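Local structure of post-proline cleaving enzyme (Rickettsia typhi, 4HVT) at residues 257-262 and 269-274; 290-295 and 302-307; 319-324 and 344-349; 351-356 and 365-370. The protein probably acts as a serine-type oligopeptidase that hydrolyses peptide bonds on the carboxyl side of proline. All coordinates share one frame; numbering follows the deposited sequence.

In the fold
The four contacts run through three consecutive blades of the seven-bladed beta-propeller. Contact 1 joins the two middle strands of one blade; contacts 2 and 3 share the next, at its first hairpin and its outer edge; contact 4 opens the third. Centres of contacts 1 and 2 lie about 13 Å apart, of 2 and 3 about 11 Å and of 3 and 4 about 10 Å, and each pair touches. Leu305 and Gln295 of contact 2 also pack on Phe352 of contact 4. The centres of contacts 1 and 4 are about 25 Å apart, their nearest atoms about 12 Å. None supplies the probable catalytic triad Ser566, His682 and Asp649, although Arg307 reaches His527 of the hydrolase domain.

Contact 1. Residues 257-262 and 269-274; sequences LIFISA and YDNYIL
The two middle strands of one propeller blade form this antiparallel hairpin, in which Ile258 faces Leu274, Ile260 faces Tyr272 and Ala262 faces Asp270 as hydrogen-bonded pairs. Each of these pairs exchanges two backbone bonds; that from Ile258 N to Leu274 O is 2.9 Å long. The face carrying Phe259, Ser261, Asn271 and Ile273 turns to the following blade. Here Asn271 serves both as a polar and as a flat group. Its OD1 accepts a bond of 2.9 Å from Ser261 OG, while the amide lies against the tip of the Phe259 ring, CZ being 3.6 Å from Asn271 OD1, with the two planes 39° apart. Ser261 holds OG anti to its backbone N (chi1 -178°), and this small hydroxyl also meets the Tyr269 ring, its OG lying 3.2 Å from Tyr269 CD2. Beyond them, the Phe259 ring packs on Leu294 and Trp304 of contact 2. The other face is mainly apolar, with Ile258, Ile260, Ala262, Leu274 and the Tyr272 ring, and Asp270 at its end. Ile260 sends CD1 obliquely to within 3.7 Å of Leu274 CB, whereas its CG2 approaches Tyr272 CD1 at 4.2 Å. Ile258 reaches Ile193 of the preceding blade, while Ile260 packs on Leu283 of its own; Tyr272 extends to the ring of Phe234, and Asp270 turns OD2 to the hydroxyl of Tyr240. The buried serine-asparagine bond, set among apolar groups, thus satisfies the Asn271 carbonyl oxygen and probably restrains rotation of the amide beside the Phe259 ring.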
# COMPACT_ATOMS: atom_id res chain seq x y z
N LEU A 257 -18.42 18.51 -9.14
CA LEU A 257 -18.83 17.91 -7.89
C LEU A 257 -17.57 17.33 -7.26
O LEU A 257 -16.96 16.42 -7.79
CB LEU A 257 -19.90 16.85 -8.13
CG LEU A 257 -21.25 17.43 -8.61
CD1 LEU A 257 -22.06 16.24 -9.12
CD2 LEU A 257 -22.03 18.28 -7.56
N ILE A 258 -17.23 17.84 -6.08
CA ILE A 258 -16.09 17.42 -5.33
C ILE A 258 -16.52 16.67 -4.08
O ILE A 258 -17.41 17.13 -3.33
CB ILE A 258 -15.21 18.67 -4.95
CG1 ILE A 258 -14.74 19.45 -6.21
CG2 ILE A 258 -14.06 18.28 -4.02
CD1 ILE A 258 -13.77 18.75 -7.10
N PHE A 259 -15.89 15.50 -3.85
CA PHE A 259 -16.11 14.70 -2.67
C PHE A 259 -15.10 15.13 -1.64
O PHE A 259 -13.91 14.98 -1.84
CB PHE A 259 -15.94 13.22 -3.07
CG PHE A 259 -16.11 12.22 -1.92
CD1 PHE A 259 -17.35 12.00 -1.34
CD2 PHE A 259 -15.06 11.47 -1.52
CE1 PHE A 259 -17.52 11.07 -0.34
CE2 PHE A 259 -15.24 10.51 -0.52
CZ PHE A 259 -16.45 10.31 0.08
N ILE A 260 -15.60 15.61 -0.52
CA ILE A 260 -14.74 16.01 0.62
C ILE A 260 -14.90 14.95 1.67
O ILE A 260 -16.03 14.65 2.05
CB ILE A 260 -15.16 17.34 1.17
CG1 ILE A 260 -14.82 18.43 0.11
CG2 ILE A 260 -14.46 17.62 2.48
CD1 ILE A 260 -15.22 19.80 0.56
N SER A 261 -13.78 14.37 2.11
CA SER A 261 -13.81 13.26 3.03
C SER A 261 -12.93 13.58 4.26
O SER A 261 -11.73 13.73 4.14
CB SER A 261 -13.39 11.99 2.30
OG SER A 261 -13.43 10.84 3.14
N ALA A 262 -13.59 13.66 5.40
CA ALA A 262 -12.96 13.92 6.70
C ALA A 262 -12.95 12.62 7.49
O ALA A 262 -13.96 12.15 7.95
CB ALA A 262 -13.70 14.99 7.47
N TYR A 269 -16.14 8.48 9.10
CA TYR A 269 -15.95 9.65 8.35
C TYR A 269 -17.13 10.59 8.45
O TYR A 269 -18.27 10.14 8.68
CB TYR A 269 -15.85 9.25 6.86
CG TYR A 269 -14.70 8.39 6.46
CD1 TYR A 269 -14.71 7.01 6.72
CD2 TYR A 269 -13.64 8.93 5.75
CE1 TYR A 269 -13.66 6.21 6.27
CE2 TYR A 269 -12.59 8.15 5.33
CZ TYR A 269 -12.62 6.79 5.58
OH TYR A 269 -11.57 6.00 5.15
N ASP A 270 -16.86 11.89 8.21
CA ASP A 270 -17.84 12.88 7.78
C ASP A 270 -17.52 13.19 6.33
O ASP A 270 -16.45 13.64 6.04
CB ASP A 270 -17.72 14.20 8.52
CG ASP A 270 -18.02 14.09 9.98
OD1 ASP A 270 -18.84 13.23 10.37
OD2 ASP A 270 -17.47 14.94 10.69
N ASN A 271 -18.47 12.97 5.43
CA ASN A 271 -18.24 13.19 4.00
C ASN A 271 -19.25 14.23 3.47
O ASN A 271 -20.38 14.37 3.99
CB ASN A 271 -18.43 11.90 3.20
CG ASN A 271 -17.43 10.84 3.53
OD1 ASN A 271 -16.28 11.12 3.59
ND2 ASN A 271 -17.88 9.64 3.70
N TYR A 272 -18.84 14.96 2.46
CA TYR A 272 -19.62 16.04 1.90
C TYR A 272 -19.50 16.11 0.37
O TYR A 272 -18.54 15.69 -0.21
CB TYR A 272 -19.16 17.42 2.40
CG TYR A 272 -19.05 17.53 3.91
CD1 TYR A 272 -18.00 16.97 4.60
CD2 TYR A 272 -20.01 18.23 4.59
CE1 TYR A 272 -17.93 17.09 5.98
CE2 TYR A 272 -19.94 18.34 5.97
CZ TYR A 272 -18.89 17.74 6.62
OH TYR A 272 -18.81 17.86 8.02
N ILE A 273 -20.52 16.69 -0.24
CA ILE A 273 -20.40 17.12 -1.60
C ILE A 273 -20.18 18.60 -1.61
O ILE A 273 -20.99 19.35 -1.05
CB ILE A 273 -21.68 16.83 -2.43
CG1 ILE A 273 -21.96 15.32 -2.44
CG2 ILE A 273 -21.53 17.28 -3.89
CD1 ILE A 273 -23.23 14.97 -3.17
N LEU A 274 -19.11 19.03 -2.26
CA LEU A 274 -18.84 20.47 -2.53
C LEU A 274 -19.18 20.68 -3.99
O LEU A 274 -18.59 20.06 -4.91
CB LEU A 274 -17.41 20.84 -2.29
CG LEU A 274 -17.01 22.24 -2.66
CD1 LEU A 274 -17.52 23.29 -1.69
CD2 LEU A 274 -15.52 22.32 -2.75

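Contact 2. Residues 290-295 and 302-307; sequences SDATLQ and VFWLLR
Leu294 lies across the indole of Trp304 and makes the densest part of this contact. Its CB stands 4.1 Å from the centroid of the six-membered ring of Trp304, 12° off the ring normal, a CH-pi contact over the face. Leu294 CG is anti to the backbone N (chi1 179°) and leads on over the indole; CD1 lies 3.5 Å from Trp304 NE1. That nitrogen is buried with no polar partner in the model, with this methyl group over it; the broad indole serves here mainly through its face. Ala292, small enough to sit beside the ring, puts CB 4.0 Å from Trp304 CE3 and also touches Leu306. The strands belong to the hairpin that begins a propeller blade, with Thr293 opposite Leu305 as a hydrogen-bonded pair and Leu294 opposite Trp304 as a non-hydrogen-bonded one. On the face carrying Thr293 and Leu305 the packing becomes more polar: Gln295 bends back along its own strand, and its NE2 donates to Thr293 OG1 over 3.0 Å, while Thr293 OG1 donates to a water shared with the carbonyls of Asp291 and Leu305. Past the strand ends the contact is wet. Asp291 and Arg307 cross at about a right angle, and Asp291 OD2 stays 4.4 Å from Arg307 NE, too far for a salt bridge. One water links these two atoms instead, 2.7 Å from Asp291 OD2, and another ties Asp291 OD1 to Arg307 N. Asp291 OD2 also bonds to Ser308. The guanidinium reaches towards the hydrolase domain, NH1 bonding to His527, and makes a cation-pi contact with Tyr267.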
# COMPACT_ATOMS: atom_id res chain seq x y z
N SER A 290 -21.44 5.96 8.68
CA SER A 290 -20.19 6.65 8.89
C SER A 290 -18.94 5.86 8.52
O SER A 290 -17.93 6.47 8.21
CB SER A 290 -20.08 7.10 10.35
OG SER A 290 -20.06 6.00 11.24
N ASP A 291 -19.04 4.52 8.46
CA ASP A 291 -17.91 3.67 8.07
C ASP A 291 -18.09 3.08 6.69
O ASP A 291 -17.29 2.23 6.28
CB ASP A 291 -17.59 2.59 9.11
CG ASP A 291 -18.81 1.72 9.48
OD1 ASP A 291 -19.96 1.94 9.03
OD2 ASP A 291 -18.56 0.75 10.24
N ALA A 292 -19.10 3.53 5.94
CA ALA A 292 -19.19 3.19 4.50
C ALA A 292 -18.19 4.03 3.71
O ALA A 292 -17.89 5.16 4.11
CB ALA A 292 -20.61 3.38 4.02
N THR A 293 -17.63 3.47 2.63
CA THR A 293 -16.61 4.14 1.82
C THR A 293 -16.97 4.19 0.35
O THR A 293 -17.54 3.25 -0.21
CB THR A 293 -15.24 3.46 1.99
OG1 THR A 293 -15.37 2.06 1.78
CG2 THR A 293 -14.70 3.75 3.40
N LEU A 294 -16.70 5.33 -0.26
CA LEU A 294 -16.88 5.50 -1.68
C LEU A 294 -15.87 4.72 -2.47
O LEU A 294 -14.68 4.86 -2.30
CB LEU A 294 -16.77 6.99 -2.04
CG LEU A 294 -16.92 7.35 -3.54
CD1 LEU A 294 -18.33 6.99 -4.08
CD2 LEU A 294 -16.60 8.86 -3.66
N GLN A 295 -16.38 3.93 -3.40
CA GLN A 295 -15.52 3.03 -4.20
C GLN A 295 -15.40 3.34 -5.68
O GLN A 295 -14.62 2.72 -6.42
CB GLN A 295 -16.01 1.58 -4.04
CG GLN A 295 -15.90 1.06 -2.62
CD GLN A 295 -14.49 0.98 -2.15
OE1 GLN A 295 -13.56 0.71 -2.94
NE2 GLN A 295 -14.27 1.25 -0.88
N VAL A 302 -23.04 6.29 -7.78
CA VAL A 302 -21.89 6.09 -6.95
C VAL A 302 -22.00 4.78 -6.21
O VAL A 302 -23.11 4.32 -5.95
CB VAL A 302 -21.69 7.26 -5.93
CG1 VAL A 302 -21.22 8.53 -6.64
CG2 VAL A 302 -22.97 7.52 -5.22
N PHE A 303 -20.86 4.13 -6.01
CA PHE A 303 -20.77 2.81 -5.38
C PHE A 303 -20.15 2.93 -4.03
O PHE A 303 -19.08 3.51 -3.90
CB PHE A 303 -19.91 1.88 -6.21
CG PHE A 303 -20.38 1.73 -7.64
CD1 PHE A 303 -21.52 1.07 -7.89
CD2 PHE A 303 -19.69 2.31 -8.71
CE1 PHE A 303 -22.02 0.93 -9.15
CE2 PHE A 303 -20.20 2.19 -9.98
CZ PHE A 303 -21.39 1.54 -10.20
N TRP A 304 -20.76 2.29 -3.01
CA TRP A 304 -20.33 2.40 -1.65
C TRP A 304 -20.22 1.01 -1.03
O TRP A 304 -21.10 0.15 -1.19
CB TRP A 304 -21.30 3.25 -0.83
CG TRP A 304 -21.23 4.71 -1.16
CD1 TRP A 304 -21.65 5.30 -2.31
CD2 TRP A 304 -20.67 5.77 -0.35
NE1 TRP A 304 -21.36 6.66 -2.29
CE2 TRP A 304 -20.78 6.98 -1.09
CE3 TRP A 304 -20.07 5.82 0.94
CZ2 TRP A 304 -20.35 8.21 -0.58
CZ3 TRP A 304 -19.64 7.04 1.42
CH2 TRP A 304 -19.81 8.23 0.68
N LEU A 305 -19.10 0.80 -0.37
CA LEU A 305 -18.83 -0.42 0.39
C LEU A 305 -19.24 -0.24 1.84
O LEU A 305 -18.94 0.79 2.42
CB LEU A 305 -17.33 -0.75 0.35
CG LEU A 305 -16.80 -1.95 1.15
CD1 LEU A 305 -17.42 -3.21 0.58
CD2 LEU A 305 -15.29 -1.98 1.13
N LEU A 306 -19.85 -1.28 2.40
CA LEU A 306 -20.24 -1.30 3.80
C LEU A 306 -19.19 -2.02 4.65
O LEU A 306 -18.79 -3.11 4.33
CB LEU A 306 -21.62 -1.93 3.99
CG LEU A 306 -22.76 -1.39 3.13
CD1 LEU A 306 -24.09 -1.99 3.57
CD2 LEU A 306 -22.80 0.14 3.15
N ARG A 307 -18.84 -1.39 5.76
CA ARG A 307 -17.97 -2.04 6.76
C ARG A 307 -18.84 -2.69 7.87
O ARG A 307 -18.38 -3.60 8.59
CB ARG A 307 -16.99 -1.00 7.34
CG ARG A 307 -16.26 -1.51 8.56
CD ARG A 307 -15.02 -0.67 8.85
NE ARG A 307 -14.50 -0.92 10.20
CZ ARG A 307 -13.65 -1.88 10.54
NH1 ARG A 307 -13.23 -2.75 9.63
NH2 ARG A 307 -13.28 -2.05 11.83
O HOH W 1 -20.61 0.65 6.66
O HOH W 2 -16.18 0.77 4.07
O HOH W 3 -16.39 0.40 11.88

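Contact 3. Residues 319-324 and 344-349; sequences AGSLVA and FTPTAN
Phe344 O is approached by two neighbouring groups of the facing chain: Leu322 N donates a hydrogen bond of 3.1 Å to it, and Ser321 CA, 3.2 Å from Phe344 O, adds a strongly bent C-H...O contact. The return bond from Phe344 N to Leu322 O is weak, at 3.3 Å. This is the last pair before the second chain enters its loop. On the side of the sheet shared by the pair, Leu322 CB and Phe344 CB lie 3.8 Å apart, and both side chains go on to pack against Phe352 of the next blade. Phe344 CG, anti to its backbone N (chi1 171°), starts the ring off towards Gly320. The ring lies edge-on to Gly320 O, which is 3.5 Å from Phe344 CE2, while Pro346 N sits above one face of the same ring. The place is the outer edge of a propeller blade, where its third and last strands pair before the chain crosses to the blade that follows. Gly320 suits the turn because its positive phi of 91° would press any side chain against the preceding carbonyl oxygen, and the bare backbone lets Pro346 CG come within 3.9 Å of Gly320 C. Ser321 is small and polar: its OG bonds to Lys318 O within its own turn and accepts from a water at 2.7 Å, and that water in turn reaches Thr345 OG1 near the exposed loop.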
# COMPACT_ATOMS: atom_id res chain seq x y z
N ALA A 319 -22.75 -6.24 6.28
CA ALA A 319 -21.35 -5.79 6.25
C ALA A 319 -20.61 -6.46 5.11
O ALA A 319 -20.76 -7.70 4.92
CB ALA A 319 -20.69 -6.11 7.59
N GLY A 320 -19.85 -5.69 4.33
CA GLY A 320 -19.12 -6.20 3.16
C GLY A 320 -19.85 -6.15 1.83
O GLY A 320 -19.27 -6.45 0.79
N SER A 321 -21.11 -5.72 1.85
CA SER A 321 -21.90 -5.49 0.66
C SER A 321 -21.50 -4.23 -0.08
O SER A 321 -20.94 -3.29 0.50
CB SER A 321 -23.41 -5.40 0.99
OG SER A 321 -23.89 -6.58 1.66
N LEU A 322 -21.78 -4.24 -1.37
CA LEU A 322 -21.62 -3.06 -2.20
C LEU A 322 -23.00 -2.58 -2.62
O LEU A 322 -23.78 -3.34 -3.16
CB LEU A 322 -20.79 -3.36 -3.44
CG LEU A 322 -20.32 -2.08 -4.19
CD1 LEU A 322 -19.11 -1.44 -3.50
CD2 LEU A 322 -19.96 -2.42 -5.64
N VAL A 323 -23.28 -1.30 -2.40
CA VAL A 323 -24.51 -0.71 -2.89
C VAL A 323 -24.22 0.41 -3.92
O VAL A 323 -23.07 0.91 -4.01
CB VAL A 323 -25.33 -0.08 -1.73
CG1 VAL A 323 -25.65 -1.09 -0.62
CG2 VAL A 323 -24.58 1.12 -1.15
N ALA A 324 -25.23 0.74 -4.73
CA ALA A 324 -25.15 1.79 -5.66
C ALA A 324 -26.35 2.66 -5.47
O ALA A 324 -27.43 2.18 -5.09
CB ALA A 324 -25.16 1.25 -7.06
N PHE A 344 -23.72 -6.33 -4.60
CA PHE A 344 -22.87 -7.44 -4.15
C PHE A 344 -23.25 -7.74 -2.73
O PHE A 344 -23.29 -6.86 -1.91
CB PHE A 344 -21.40 -7.02 -4.24
CG PHE A 344 -20.42 -7.99 -3.62
CD1 PHE A 344 -20.23 -9.25 -4.18
CD2 PHE A 344 -19.69 -7.67 -2.49
CE1 PHE A 344 -19.35 -10.16 -3.61
CE2 PHE A 344 -18.77 -8.58 -1.95
CZ PHE A 344 -18.60 -9.82 -2.51
N THR A 345 -23.48 -9.02 -2.46
CA THR A 345 -23.86 -9.51 -1.14
C THR A 345 -22.94 -10.71 -0.95
O THR A 345 -23.18 -11.74 -1.53
CB THR A 345 -25.34 -9.98 -1.08
OG1 THR A 345 -26.24 -8.90 -1.45
CG2 THR A 345 -25.70 -10.51 0.33
N PRO A 346 -21.90 -10.57 -0.15
CA PRO A 346 -20.92 -11.66 -0.12
C PRO A 346 -21.45 -12.90 0.52
O PRO A 346 -21.98 -12.82 1.63
CB PRO A 346 -19.78 -11.10 0.76
CG PRO A 346 -20.44 -10.03 1.54
CD PRO A 346 -21.50 -9.45 0.69
N THR A 347 -21.22 -14.04 -0.12
CA THR A 347 -21.33 -15.33 0.57
C THR A 347 -20.13 -15.54 1.50
O THR A 347 -19.20 -14.75 1.58
CB THR A 347 -21.50 -16.52 -0.43
OG1 THR A 347 -20.34 -16.67 -1.27
CG2 THR A 347 -22.75 -16.29 -1.32
N ALA A 348 -20.15 -16.64 2.23
CA ALA A 348 -19.23 -16.85 3.30
C ALA A 348 -17.73 -16.60 3.03
O ALA A 348 -17.04 -16.00 3.86
CB ALA A 348 -19.39 -18.27 3.80
N ASN A 349 -17.25 -17.05 1.89
CA ASN A 349 -15.83 -16.94 1.56
C ASN A 349 -15.52 -15.75 0.61
O ASN A 349 -14.41 -15.64 0.11
CB ASN A 349 -15.35 -18.21 0.91
CG ASN A 349 -15.39 -19.38 1.86
OD1 ASN A 349 -15.34 -19.20 3.09
ND2 ASN A 349 -15.45 -20.58 1.30
O HOH W 4 -26.42 -7.34 0.92

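Contact 4. Residues 351-356 and 365-370; sequences VFNFIS and ATYDNV
Ala365 points its methyl straight into the face of the Phe354 ring: CB is 3.6 Å from the ring centroid, only 10° off the normal, with all six ring carbons at comparable range. Phe354 reaches this pose by holding CG in the crowded position between its backbone N and carbonyl carbon (chi1 65°), and the methyl of alanine is small enough to let the flat ring settle on it. Next to this pair, Asn353 and Tyr367 cross obliquely, amide and ring planes 34° apart, with Asn353 CG 3.5 Å from Tyr367 CE2. Their polar ends do not bond directly. One water joins them: it lies near the plane of the Tyr367 ring at its edge, 2.6 Å from Tyr367 OH, and bonds to Asn353 OD1. A second ties Asn353 ND2 to Thr366 O. At the other end, Val351 and Tyr367 run side by side, pointing the same way; Val351 CG1 is 3.9 Å from Tyr367 CB and lies at the edge of the ring, beside CD2. Phe352 turns from this group to Leu305 and Leu322 of the preceding blade, whereas Phe354 and Ala365 pack on Met401 and Phe399 of the following one. The backbone makes room for Asn353 as an extra residue opposite Ala365: Ala365 O accepts from Asn353 N at 2.9 Å and from Phe354 N at 3.1 Å, both donors on the same face of its carbonyl plane. Two residues opposite one make a classic beta bulge, here set in the first hairpin of a propeller blade.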
# COMPACT_ATOMS: atom_id res chain seq x y z
N VAL A 351 -15.27 -11.66 -0.66
CA VAL A 351 -15.00 -10.29 -0.24
C VAL A 351 -14.91 -9.36 -1.46
O VAL A 351 -14.44 -9.75 -2.52
CB VAL A 351 -13.73 -10.19 0.63
CG1 VAL A 351 -12.45 -10.45 -0.21
CG2 VAL A 351 -13.61 -8.83 1.27
N PHE A 352 -15.37 -8.13 -1.29
CA PHE A 352 -15.13 -7.09 -2.26
C PHE A 352 -13.67 -6.68 -2.44
O PHE A 352 -12.91 -6.55 -1.46
CB PHE A 352 -15.97 -5.86 -1.85
CG PHE A 352 -15.74 -4.66 -2.73
CD1 PHE A 352 -16.40 -4.55 -3.95
CD2 PHE A 352 -14.90 -3.62 -2.34
CE1 PHE A 352 -16.23 -3.40 -4.75
CE2 PHE A 352 -14.74 -2.49 -3.11
CZ PHE A 352 -15.36 -2.39 -4.36
N ASN A 353 -13.22 -6.48 -3.68
CA ASN A 353 -11.92 -5.96 -3.94
C ASN A 353 -11.96 -4.50 -4.45
O ASN A 353 -11.57 -3.55 -3.73
CB ASN A 353 -11.10 -6.89 -4.83
CG ASN A 353 -9.65 -6.48 -4.97
OD1 ASN A 353 -9.11 -5.66 -4.20
ND2 ASN A 353 -8.99 -7.03 -6.00
N PHE A 354 -12.45 -4.31 -5.66
CA PHE A 354 -12.54 -2.98 -6.23
C PHE A 354 -13.60 -2.87 -7.31
O PHE A 354 -14.02 -3.87 -7.89
CB PHE A 354 -11.17 -2.44 -6.75
CG PHE A 354 -10.58 -3.20 -7.91
CD1 PHE A 354 -11.07 -2.99 -9.20
CD2 PHE A 354 -9.53 -4.10 -7.71
CE1 PHE A 354 -10.52 -3.67 -10.29
CE2 PHE A 354 -8.95 -4.74 -8.79
CZ PHE A 354 -9.46 -4.54 -10.08
N ILE A 355 -13.98 -1.62 -7.57
CA ILE A 355 -14.72 -1.21 -8.80
C ILE A 355 -13.76 -0.45 -9.73
O ILE A 355 -12.93 0.33 -9.26
CB ILE A 355 -15.86 -0.27 -8.44
CG1 ILE A 355 -17.01 -1.03 -7.78
CG2 ILE A 355 -16.42 0.54 -9.61
CD1 ILE A 355 -17.92 -1.76 -8.73
N SER A 356 -13.88 -0.66 -11.05
CA SER A 356 -13.12 0.15 -12.00
C SER A 356 -14.08 0.38 -13.17
O SER A 356 -14.89 -0.50 -13.48
CB SER A 356 -11.84 -0.53 -12.43
OG SER A 356 -10.90 0.38 -12.97
N ALA A 365 -14.57 -6.38 -9.18
CA ALA A 365 -13.56 -7.35 -8.83
C ALA A 365 -13.75 -7.76 -7.39
O ALA A 365 -13.89 -6.92 -6.48
CB ALA A 365 -12.18 -6.79 -9.09
N THR A 366 -13.78 -9.06 -7.14
CA THR A 366 -13.92 -9.65 -5.81
C THR A 366 -12.91 -10.78 -5.60
O THR A 366 -12.15 -11.11 -6.50
CB THR A 366 -15.34 -10.23 -5.57
OG1 THR A 366 -15.64 -11.31 -6.51
CG2 THR A 366 -16.41 -9.14 -5.76
N TYR A 367 -12.87 -11.36 -4.40
CA TYR A 367 -12.23 -12.65 -4.15
C TYR A 367 -13.26 -13.62 -3.59
O TYR A 367 -14.17 -13.25 -2.83
CB TYR A 367 -11.09 -12.56 -3.16
CG TYR A 367 -9.91 -11.71 -3.60
CD1 TYR A 367 -8.90 -12.25 -4.43
CD2 TYR A 367 -9.80 -10.37 -3.23
CE1 TYR A 367 -7.84 -11.47 -4.82
CE2 TYR A 367 -8.73 -9.61 -3.65
CZ TYR A 367 -7.75 -10.17 -4.44
OH TYR A 367 -6.68 -9.38 -4.85
N ASP A 368 -13.12 -14.86 -3.99
CA ASP A 368 -13.83 -15.98 -3.39
C ASP A 368 -12.74 -16.94 -2.88
O ASP A 368 -12.01 -17.53 -3.68
CB ASP A 368 -14.66 -16.67 -4.47
CG ASP A 368 -15.42 -17.87 -3.96
OD1 ASP A 368 -15.35 -18.14 -2.75
OD2 ASP A 368 -16.15 -18.54 -4.78
N ASN A 369 -12.61 -17.06 -1.56
CA ASN A 369 -11.52 -17.82 -0.97
C ASN A 369 -10.16 -17.36 -1.50
O ASN A 369 -9.27 -18.14 -1.77
CB ASN A 369 -11.78 -19.33 -1.15
CG ASN A 369 -11.12 -20.14 -0.05
OD1 ASN A 369 -10.83 -19.63 1.04
ND2 ASN A 369 -10.89 -21.41 -0.33
N VAL A 370 -9.99 -16.04 -1.56
CA VAL A 370 -8.72 -15.39 -1.95
C VAL A 370 -8.29 -15.76 -3.35
O VAL A 370 -7.12 -15.74 -3.66
CB VAL A 370 -7.58 -15.64 -0.92
CG1 VAL A 370 -6.60 -14.49 -0.93
CG2 VAL A 370 -8.12 -15.82 0.48
O HOH W 5 -10.18 -9.27 -7.52
O HOH W 6 -6.27 -7.11 -3.62